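Thiol-disulfide oxidoreductase (Bacteroides thetaiotaomicron, PDB 3FW2) is a putative thiol-disulfide oxidoreductase of the TlpA-like family, of unproven activity, represented here by its C-terminal thioredoxin-fold domain. Local coordinates at residues F40-N45 with Y112-P118; M72-D78 with W95-F101. All coordinates share one frame; numbering follows the deposited sequence.

In the fold
Both contacts are buried and share the central mixed sheet of a thioredoxin fold, in which strands 35-41 and 70-76 are neighbours. Interaction 1 joins the end of strand 35-41 and the turn after it to the cis-proline loop, at the end of the fold where thioredoxins keep their redox site; it is largely apolar, with methyl groups on aromatic faces, and its turn, at Trp-44 and Asn-45, meets the second subunit. Interaction 2 pairs strand 70-76 with strand 96-98, outermost within the chain, through regular parallel backbone bonds backed by side chains and two bridging waters. The contacts meet directly: Ser-43 OG lies 2.6 Å from Asp-78 OD1, probably hydrogen-bonded, and Trp-41 O 2.8 Å from Leu-77 N.

Interaction 1: residues F40-N45 with Y112-P118; sequences FWASWN and YSIYKIP
The ring of Phe-40 has Ile-114 CD1 over the centre of one face, a CH-pi contact 3.7 Å from the ring centroid and 12° off its normal. The Phe-40 and Tyr-112 rings meet obliquely, with Phe-40 CZ 4.0 Å from Tyr-112 CG. Ile-117 CD1 lies over the six-membered ring of Trp-44, on the same side as Ala-42 CB, and approaches Trp-44 CH2 to 3.8 Å. This is where the cis-proline loop of a thioredoxin fold meets the end of strand 35-41: Pro-118 follows a cis peptide and faces that strand end and the type I beta turn from Ala-42 to Asn-45. By its place after Trp-44, Asn-45 probably occupies the position of the first cysteine in a thioredoxin CXXC motif. Ile-117 is the hub. With CG1 set between the backbone N and carbonyl carbon (chi1 45°), its CD1 also reaches Ala-42 CB and Asn-45 CB, while CG2 goes to the Phe-40 backbone. The Asn-45 amide passes alongside, ND2 lying 3.2 Å from Ile-117 O; its OD1 is hydrogen-bonded to Asn-45 ND2 of the second subunit. Next along the chain from Ile-117, Pro-118 CA makes a CA-H...O contact with Phe-40 O at 3.4 Å.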
ATOM      1  N   PHE A  40      -0.703  11.287  -1.728  1.00  8.71           N
ATOM      2  CA  PHE A  40      -1.152   9.934  -2.009  1.00 10.00           C
ATOM      3  C   PHE A  40      -1.639   9.261  -0.709  1.00  9.00           C
ATOM      4  O   PHE A  40      -1.018   9.400   0.350  1.00  8.65           O
ATOM      5  CB  PHE A  40      -0.005   9.081  -2.534  1.00 10.65           C
ATOM      6  CG  PHE A  40       0.529   9.504  -3.891  1.00 10.70           C
ATOM      7  CD1 PHE A  40       0.022   8.965  -5.045  1.00 11.15           C
ATOM      8  CD2 PHE A  40       1.483  10.477  -3.992  1.00 12.05           C
ATOM      9  CE1 PHE A  40       0.515   9.342  -6.298  1.00 15.41           C
ATOM     10  CE2 PHE A  40       1.957  10.861  -5.263  1.00 14.69           C
ATOM     11  CZ  PHE A  40       1.456  10.275  -6.384  1.00  9.57           C
ATOM     12  N   TRP A  41      -2.759   8.544  -0.805  1.00  8.56           N
ATOM     13  CA  TRP A  41      -3.411   7.997   0.372  1.00  8.48           C
ATOM     14  C   TRP A  41      -4.352   6.884  -0.084  1.00  8.42           C
ATOM     15  O   TRP A  41      -4.508   6.625  -1.287  1.00  8.54           O
ATOM     16  CB  TRP A  41      -4.234   9.094   1.069  1.00  8.82           C
ATOM     17  CG  TRP A  41      -5.402   9.596   0.278  1.00  6.82           C
ATOM     18  CD1 TRP A  41      -5.363  10.368  -0.852  1.00 10.87           C
ATOM     19  CD2 TRP A  41      -6.789   9.296   0.503  1.00  7.81           C
ATOM     20  NE1 TRP A  41      -6.627  10.590  -1.320  1.00 11.09           N
ATOM     21  CE2 TRP A  41      -7.524   9.944  -0.526  1.00  9.86           C
ATOM     22  CE3 TRP A  41      -7.474   8.585   1.478  1.00  9.85           C
ATOM     23  CZ2 TRP A  41      -8.918   9.896  -0.585  1.00 11.58           C
ATOM     24  CZ3 TRP A  41      -8.846   8.523   1.419  1.00  9.95           C
ATOM     25  CH2 TRP A  41      -9.552   9.156   0.381  1.00  9.17           C
ATOM     26  N   ALA A  42      -5.005   6.240   0.871  1.00  8.64           N
ATOM     27  CA  ALA A  42      -6.125   5.361   0.573  1.00  8.64           C
ATOM     28  C   ALA A  42      -7.025   5.203   1.766  1.00  9.12           C
ATOM     29  O   ALA A  42      -6.576   5.203   2.931  1.00  8.81           O
ATOM     30  CB  ALA A  42      -5.652   3.957   0.138  1.00  9.18           C
ATOM     31  N   SER A  43      -8.324   5.020   1.524  1.00  9.69           N
ATOM     32  CA  SER A  43      -9.254   4.839   2.629  1.00 10.12           C
ATOM     33  C   SER A  43      -9.009   3.539   3.401  1.00 11.50           C
ATOM     34  O   SER A  43      -9.365   3.398   4.566  1.00 12.45           O
ATOM     35  CB  SER A  43     -10.715   4.943   2.123  1.00 10.92           C
ATOM     36  OG  SER A  43     -11.154   3.693   1.605  1.00 11.00           O
ATOM     37  N   TRP A  44      -8.453   2.547   2.736  1.00 10.80           N
ATOM     38  CA  TRP A  44      -8.079   1.297   3.365  1.00 11.43           C
ATOM     39  C   TRP A  44      -6.793   1.394   4.228  1.00 11.99           C
ATOM     40  O   TRP A  44      -6.336   0.366   4.830  1.00 13.27           O
ATOM     41  CB  TRP A  44      -7.956   0.174   2.308  1.00 12.10           C
ATOM     42  CG  TRP A  44      -7.001   0.386   1.148  1.00 11.94           C
ATOM     43  CD1 TRP A  44      -7.347   0.693  -0.135  1.00 11.85           C
ATOM     44  CD2 TRP A  44      -5.579   0.256   1.160  1.00  9.77           C
ATOM     45  NE1 TRP A  44      -6.226   0.759  -0.915  1.00 11.88           N
ATOM     46  CE2 TRP A  44      -5.128   0.489  -0.145  1.00 11.81           C
ATOM     47  CE3 TRP A  44      -4.629  -0.059   2.158  1.00 13.69           C
ATOM     48  CZ2 TRP A  44      -3.760   0.453  -0.501  1.00 11.26           C
ATOM     49  CZ3 TRP A  44      -3.256  -0.095   1.787  1.00 10.10           C
ATOM     50  CH2 TRP A  44      -2.848   0.171   0.484  1.00 13.27           C
ATOM     51  N   ASN A  45      -6.201   2.606   4.303  1.00  9.82           N
ATOM     52  CA  ASN A  45      -5.103   2.867   5.229  1.00  9.31           C
ATOM     53  C   ASN A  45      -5.365   4.117   6.046  1.00 10.49           C
ATOM     54  O   ASN A  45      -4.698   5.099   5.894  1.00 11.75           O
ATOM     55  CB  ASN A  45      -3.809   3.020   4.420  1.00  9.19           C
ATOM     56  CG  ASN A  45      -2.601   3.197   5.289  1.00 11.65           C
ATOM     57  OD1 ASN A  45      -2.408   2.449   6.213  1.00 13.91           O
ATOM     58  ND2 ASN A  45      -1.801   4.190   4.980  1.00 13.58           N
ATOM     59  N   TYR A 112       5.147   6.878  -9.970  1.00 12.72           N
ATOM     60  CA  TYR A 112       5.668   7.730  -8.904  1.00 11.87           C
ATOM     61  C   TYR A 112       6.441   6.914  -7.840  1.00 12.98           C
ATOM     62  O   TYR A 112       6.772   7.484  -6.826  1.00 13.50           O
ATOM     63  CB  TYR A 112       4.538   8.554  -8.255  1.00 12.62           C
ATOM     64  CG  TYR A 112       4.264   9.727  -9.143  1.00 12.12           C
ATOM     65  CD1 TYR A 112       3.571   9.540 -10.335  1.00 10.67           C
ATOM     66  CD2 TYR A 112       4.807  10.993  -8.865  1.00 10.88           C
ATOM     67  CE1 TYR A 112       3.340  10.618 -11.193  1.00 10.81           C
ATOM     68  CE2 TYR A 112       4.579  12.080  -9.712  1.00 13.76           C
ATOM     69  CZ  TYR A 112       3.839  11.881 -10.887  1.00 13.81           C
ATOM     70  OH  TYR A 112       3.693  12.973 -11.742  1.00 12.54           O
ATOM     71  N   SER A 113       6.661   5.614  -8.077  1.00 13.49           N
ATOM     72  CA  SER A 113       7.480   4.746  -7.183  1.00 14.84           C
ATOM     73  C   SER A 113       7.028   4.879  -5.736  1.00 14.80           C
ATOM     74  O   SER A 113       7.844   5.065  -4.816  1.00 17.23           O
ATOM     75  CB  SER A 113       8.960   5.101  -7.305  1.00 15.83           C
ATOM     76  OG  SER A 113       9.319   4.874  -8.662  1.00 19.92           O
ATOM     77  N   ILE A 114       5.715   4.822  -5.523  1.00 14.59           N
ATOM     78  CA  ILE A 114       5.136   4.994  -4.171  1.00 14.44           C
ATOM     79  C   ILE A 114       5.465   3.726  -3.383  1.00 15.61           C
ATOM     80  O   ILE A 114       5.049   2.584  -3.749  1.00 16.28           O
ATOM     81  CB  ILE A 114       3.630   5.249  -4.265  1.00 16.09           C
ATOM     82  CG1 ILE A 114       3.375   6.510  -5.069  1.00 14.13           C
ATOM     83  CG2 ILE A 114       2.972   5.393  -2.881  1.00 15.10           C
ATOM     84  CD1 ILE A 114       3.978   7.803  -4.524  1.00 14.18           C
ATOM     85  N   TYR A 115       6.295   3.882  -2.347  1.00 13.07           N
ATOM     86  CA  TYR A 115       6.706   2.727  -1.603  1.00 11.81           C
ATOM     87  C   TYR A 115       5.955   2.539  -0.307  1.00 11.34           C
ATOM     88  O   TYR A 115       6.005   1.468   0.289  1.00 10.14           O
ATOM     89  CB  TYR A 115       8.216   2.768  -1.354  1.00 12.45           C
ATOM     90  CG  TYR A 115       8.715   3.962  -0.618  1.00 13.99           C
ATOM     91  CD1 TYR A 115       8.638   4.033   0.783  1.00 14.00           C
ATOM     92  CD2 TYR A 115       9.323   5.031  -1.308  1.00 17.23           C
ATOM     93  CE1 TYR A 115       9.162   5.172   1.491  1.00 15.86           C
ATOM     94  CE2 TYR A 115       9.795   6.160  -0.601  1.00 17.94           C
ATOM     95  CZ  TYR A 115       9.738   6.202   0.765  1.00 17.24           C
ATOM     96  OH  TYR A 115      10.233   7.288   1.460  1.00 24.30           O
ATOM     97  N   LYS A 116       5.276   3.595   0.111  1.00 10.12           N
ATOM     98  CA  LYS A 116       4.405   3.572   1.262  1.00  9.73           C
ATOM     99  C   LYS A 116       3.399   4.695   1.151  1.00  9.67           C
ATOM    100  O   LYS A 116       3.634   5.696   0.436  1.00  9.78           O
ATOM    101  CB  LYS A 116       5.212   3.622   2.581  1.00 11.55           C
ATOM    102  CG  LYS A 116       5.762   4.958   2.978  1.00 19.86           C
ATOM    103  CD  LYS A 116       6.463   4.982   4.457  1.00 25.49           C
ATOM    104  CE  LYS A 116       5.637   4.273   5.516  1.00 29.75           C
ATOM    105  NZ  LYS A 116       5.658   4.833   6.983  1.00 33.16           N
ATOM    106  N   ILE A 117       2.277   4.575   1.880  1.00  9.08           N
ATOM    107  CA  ILE A 117       1.357   5.713   2.025  1.00  9.81           C
ATOM    108  C   ILE A 117       1.145   5.994   3.488  1.00  8.40           C
ATOM    109  O   ILE A 117       1.236   5.092   4.314  1.00  8.65           O
ATOM    110  CB  ILE A 117       0.013   5.521   1.289  1.00  9.85           C
ATOM    111  CG1 ILE A 117      -0.528   4.101   1.571  1.00  9.06           C
ATOM    112  CG2 ILE A 117       0.201   5.802  -0.214  1.00 10.25           C
ATOM    113  CD1 ILE A 117      -2.034   3.856   1.149  1.00 12.11           C
ATOM    114  N   PRO A 118       0.916   7.272   3.837  1.00  8.73           N
ATOM    115  CA  PRO A 118       0.867   8.425   2.961  1.00  7.97           C
ATOM    116  C   PRO A 118       2.175   8.766   2.313  1.00  8.90           C
ATOM    117  O   PRO A 118       3.280   8.441   2.839  1.00  9.30           O
ATOM    118  CB  PRO A 118       0.467   9.569   3.899  1.00  9.34           C
ATOM    119  CG  PRO A 118       0.894   9.093   5.226  1.00 10.11           C
ATOM    120  CD  PRO A 118       0.633   7.643   5.229  1.00  9.27           C
TER

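Interaction 2: residues M72-D78 with W95-F101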
HETATM    1  N   MSE A  72      -3.402  21.912  -4.978  1.00 11.75           N
HETATM    2  CA  MSE A  72      -3.330  20.623  -4.267  1.00 11.02           C
HETATM    3  C   MSE A  72      -4.167  19.553  -4.958  1.00 10.20           C
HETATM    4  O   MSE A  72      -5.328  19.794  -5.399  1.00 11.23           O
HETATM    5  CB  MSE A  72      -3.809  20.792  -2.823  1.00 11.82           C
HETATM    6  CG  MSE A  72      -2.912  21.640  -2.030  1.00 13.10           C
HETATM    7 SE   MSE A  72      -3.732  21.977  -0.228  0.70 18.55          SE
HETATM    8  CE  MSE A  72      -3.887  20.139   0.463  1.00 12.90           C
ATOM      9  N   LEU A  73      -3.632  18.332  -5.018  1.00  9.83           N
ATOM     10  CA  LEU A  73      -4.349  17.222  -5.625  1.00  9.40           C
ATOM     11  C   LEU A  73      -4.131  15.981  -4.742  1.00  9.80           C
ATOM     12  O   LEU A  73      -3.001  15.610  -4.510  1.00 10.08           O
ATOM     13  CB  LEU A  73      -3.783  16.867  -7.012  1.00  9.65           C
ATOM     14  CG  LEU A  73      -4.432  15.700  -7.748  1.00 11.90           C
ATOM     15  CD1 LEU A  73      -5.931  15.930  -7.962  1.00 10.07           C
ATOM     16  CD2 LEU A  73      -3.676  15.455  -9.082  1.00 10.03           C
ATOM     17  N   GLY A  74      -5.212  15.300  -4.388  1.00  9.35           N
ATOM     18  CA  GLY A  74      -5.134  14.034  -3.675  1.00 10.04           C
ATOM     19  C   GLY A  74      -5.349  12.914  -4.672  1.00  9.71           C
ATOM     20  O   GLY A  74      -6.328  12.910  -5.429  1.00  9.77           O
ATOM     21  N   ILE A  75      -4.442  11.953  -4.637  1.00  9.04           N
ATOM     22  CA  ILE A  75      -4.516  10.743  -5.435  1.00  9.66           C
ATOM     23  C   ILE A  75      -4.692   9.548  -4.522  1.00 10.17           C
ATOM     24  O   ILE A  75      -3.827   9.254  -3.680  1.00  9.77           O
ATOM     25  CB  ILE A  75      -3.276  10.558  -6.282  1.00  9.48           C
ATOM     26  CG1 ILE A  75      -3.121  11.739  -7.265  1.00  9.77           C
ATOM     27  CG2 ILE A  75      -3.353   9.227  -7.011  1.00  9.74           C
ATOM     28  CD1 ILE A  75      -1.968  11.667  -8.223  1.00 12.16           C
ATOM     29  N   SER A  76      -5.823   8.875  -4.639  1.00  8.20           N
ATOM     30  CA  SER A  76      -6.079   7.701  -3.828  1.00  8.90           C
ATOM     31  C   SER A  76      -5.703   6.408  -4.509  1.00  9.15           C
ATOM     32  O   SER A  76      -5.900   6.254  -5.728  1.00 10.24           O
ATOM     33  CB  SER A  76      -7.539   7.608  -3.445  1.00 10.06           C
ATOM     34  OG  SER A  76      -7.800   6.411  -2.688  1.00 10.10           O
ATOM     35  N   LEU A  77      -5.229   5.471  -3.699  1.00  8.63           N
ATOM     36  CA  LEU A  77      -4.980   4.101  -4.117  1.00  9.33           C
ATOM     37  C   LEU A  77      -6.093   3.153  -3.661  1.00  8.25           C
ATOM     38  O   LEU A  77      -5.903   1.926  -3.561  1.00  9.05           O
ATOM     39  CB  LEU A  77      -3.584   3.646  -3.665  1.00 10.39           C
ATOM     40  CG  LEU A  77      -2.470   4.571  -4.125  1.00  9.79           C
ATOM     41  CD1 LEU A  77      -1.150   4.018  -3.580  1.00 10.72           C
ATOM     42  CD2 LEU A  77      -2.408   4.756  -5.662  1.00 10.29           C
ATOM     43  N   ASP A  78      -7.271   3.695  -3.406  1.00  8.91           N
ATOM     44  CA  ASP A  78      -8.455   2.876  -3.168  1.00  8.74           C
ATOM     45  C   ASP A  78      -8.829   2.020  -4.398  1.00  9.38           C
ATOM     46  O   ASP A  78      -8.561   2.393  -5.569  1.00  9.45           O
ATOM     47  CB  ASP A  78      -9.661   3.739  -2.829  1.00  8.12           C
ATOM     48  CG  ASP A  78      -9.715   4.125  -1.383  1.00  9.70           C
ATOM     49  OD1 ASP A  78      -9.881   3.210  -0.565  1.00 11.46           O
ATOM     50  OD2 ASP A  78      -9.607   5.311  -1.059  1.00  9.64           O
ATOM     51  N   TRP A  95      -9.862  19.569  -1.161  1.00 12.99           N
ATOM     52  CA  TRP A  95      -9.101  19.800  -2.386  1.00 11.03           C
ATOM     53  C   TRP A  95      -9.417  18.726  -3.385  1.00 11.38           C
ATOM     54  O   TRP A  95     -10.067  17.722  -3.073  1.00 11.13           O
ATOM     55  CB  TRP A  95      -7.612  19.872  -2.106  1.00 10.44           C
ATOM     56  CG  TRP A  95      -6.992  18.722  -1.328  1.00 10.88           C
ATOM     57  CD1 TRP A  95      -6.167  17.754  -1.861  1.00 11.42           C
ATOM     58  CD2 TRP A  95      -7.003  18.475   0.095  1.00 10.95           C
ATOM     59  NE1 TRP A  95      -5.787  16.888  -0.892  1.00 10.23           N
ATOM     60  CE2 TRP A  95      -6.272  17.311   0.312  1.00  9.84           C
ATOM     61  CE3 TRP A  95      -7.615  19.107   1.209  1.00 10.99           C
ATOM     62  CZ2 TRP A  95      -6.101  16.755   1.579  1.00 12.33           C
ATOM     63  CZ3 TRP A  95      -7.466  18.541   2.454  1.00 12.71           C
ATOM     64  CH2 TRP A  95      -6.696  17.385   2.630  1.00 10.93           C
ATOM     65  N   GLU A  96      -9.008  18.952  -4.621  1.00 12.18           N
ATOM     66  CA  GLU A  96      -9.400  18.006  -5.694  1.00 12.42           C
ATOM     67  C   GLU A  96      -8.900  16.603  -5.364  1.00 11.93           C
ATOM     68  O   GLU A  96      -7.802  16.428  -4.859  1.00  9.88           O
ATOM     69  CB  GLU A  96      -8.844  18.458  -7.035  1.00 13.42           C
ATOM     70  CG  GLU A  96      -9.260  17.585  -8.242  1.00 14.73           C
ATOM     71  CD  GLU A  96     -10.758  17.487  -8.476  1.00 19.46           C
ATOM     72  OE1 GLU A  96     -11.493  16.870  -7.656  1.00 20.48           O
ATOM     73  OE2 GLU A  96     -11.201  18.029  -9.502  1.00 20.17           O
ATOM     74  N   GLN A  97      -9.723  15.619  -5.682  1.00 11.35           N
ATOM     75  CA  GLN A  97      -9.476  14.228  -5.371  1.00 11.60           C
ATOM     76  C   GLN A  97      -9.686  13.363  -6.620  1.00 10.76           C
ATOM     77  O   GLN A  97     -10.702  13.474  -7.330  1.00 11.01           O
ATOM     78  CB  GLN A  97     -10.411  13.737  -4.302  1.00 10.90           C
ATOM     79  CG  GLN A  97     -10.351  14.495  -3.021  1.00 10.18           C
ATOM     80  CD  GLN A  97      -8.996  14.351  -2.295  1.00 11.69           C
ATOM     81  OE1 GLN A  97      -8.396  13.278  -2.316  1.00 11.38           O
ATOM     82  NE2 GLN A  97      -8.532  15.445  -1.674  1.00 11.89           N
ATOM     83  N   VAL A  98      -8.721  12.510  -6.895  1.00 11.04           N
ATOM     84  CA  VAL A  98      -8.822  11.562  -8.022  1.00 10.03           C
ATOM     85  C   VAL A  98      -8.473  10.141  -7.599  1.00 10.46           C
ATOM     86  O   VAL A  98      -7.781   9.928  -6.573  1.00  8.53           O
ATOM     87  CB  VAL A  98      -7.912  12.002  -9.197  1.00  8.94           C
ATOM     88  CG1 VAL A  98      -8.304  13.425  -9.771  1.00  8.87           C
ATOM     89  CG2 VAL A  98      -6.436  11.928  -8.811  1.00  8.22           C
ATOM     90  N   CYS A  99      -8.987   9.164  -8.385  1.00 10.18           N
ATOM     91  CA  CYS A  99      -8.775   7.760  -8.132  1.00  9.20           C
ATOM     92  C   CYS A  99      -9.243   6.961  -9.346  1.00 10.11           C
ATOM     93  O   CYS A  99     -10.339   7.183  -9.809  1.00 11.31           O
ATOM     94  CB  CYS A  99      -9.575   7.329  -6.886  1.00  9.61           C
ATOM     95  SG  CYS A  99      -9.253   5.615  -6.412  1.00 10.22           S
ATOM     96  N   ASP A 100      -8.429   6.040  -9.835  1.00 11.10           N
ATOM     97  CA  ASP A 100      -8.817   5.208 -10.986  1.00 12.15           C
ATOM     98  C   ASP A 100      -9.136   3.785 -10.546  1.00 11.96           C
ATOM     99  O   ASP A 100      -9.427   2.914 -11.360  1.00 11.22           O
ATOM    100  CB  ASP A 100      -7.787   5.259 -12.102  1.00 12.24           C
ATOM    101  CG  ASP A 100      -6.518   4.526 -11.798  1.00 12.90           C
ATOM    102  OD1 ASP A 100      -6.357   3.936 -10.705  1.00 12.63           O
ATOM    103  OD2 ASP A 100      -5.626   4.550 -12.705  1.00 12.80           O
ATOM    104  N   PHE A 101      -9.161   3.552  -9.236  1.00 10.94           N
ATOM    105  CA  PHE A 101      -9.482   2.248  -8.642  1.00  9.88           C
ATOM    106  C   PHE A 101      -8.595   1.101  -8.991  1.00 10.45           C
ATOM    107  O   PHE A 101      -8.926  -0.056  -8.685  1.00 12.00           O
ATOM    108  CB  PHE A 101     -11.002   1.925  -8.848  1.00 10.22           C
ATOM    109  CG  PHE A 101     -11.821   3.123  -8.644  1.00 11.41           C
ATOM    110  CD1 PHE A 101     -11.932   3.667  -7.365  1.00 15.41           C
ATOM    111  CD2 PHE A 101     -12.360   3.813  -9.713  1.00 15.45           C
ATOM    112  CE1 PHE A 101     -12.587   4.828  -7.171  1.00 13.49           C
ATOM    113  CE2 PHE A 101     -13.052   4.991  -9.506  1.00 14.98           C
ATOM    114  CZ  PHE A 101     -13.151   5.493  -8.247  1.00 14.02           C
TER
HETATM  115  O   HOH W   1      -7.585  21.334  -5.365  1.00 16.42           O
HETATM  116  O   HOH W   2      -5.780   5.938  -8.446  1.00 13.98           O
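Selenomethionine Met-72 and Trp-95 pack together at the start of two parallel strands, and Val-98 fills the middle; these three residues bury the most surface here. The selenomethionine side chain folds back at its last torsion (chi3 60°), laying CE over the five-membered ring of Trp-95, 3.6 Å from its centroid, with SE farther above the same face in a Met-aromatic contact. On the opposite face Gln-97 NE2 sits toward the rim, held by a hydrogen bond to Trp-95 O that arrives from above the carbonyl plane, so the indole is sandwiched. Its edge meets the backbone, Trp-95 CD1 lying 3.6 Å from Gly-74 N.

Val-98 lies beside Ile-75, pointing the same way, with CG2 3.7 Å from Ile-75 CG1, while its CG1 meets Leu-73 CD1. Leu-16 covers Val-98 and Ile-75 from strand 16-17. The Val-98 backbone both gives and takes: its N donates to Gly-74 O at 2.8 Å, and its O accepts from Ser-76 N, while Gly-74 N donates to Glu-96 O. This parallel ladder closes the beta-alpha-beta unit formed with helix 81-90.

Water 1 bridges Met-72 O and Glu-96 N where direct pairing gives out, and water 2 accepts from Asp-100 N and lies 2.7 Å from Ser-76 O, linking the two segments at the far end. At the end of strand 70-76, Ser-76 OG accepts from Asp-78 N in an ST turn, and Cys-99 SG lies 3.4 Å from Asp-78 O and accepts from Phe-101 N. Nearly straight backbone bonds thus set the register at the centre, with a water between the segments at either end.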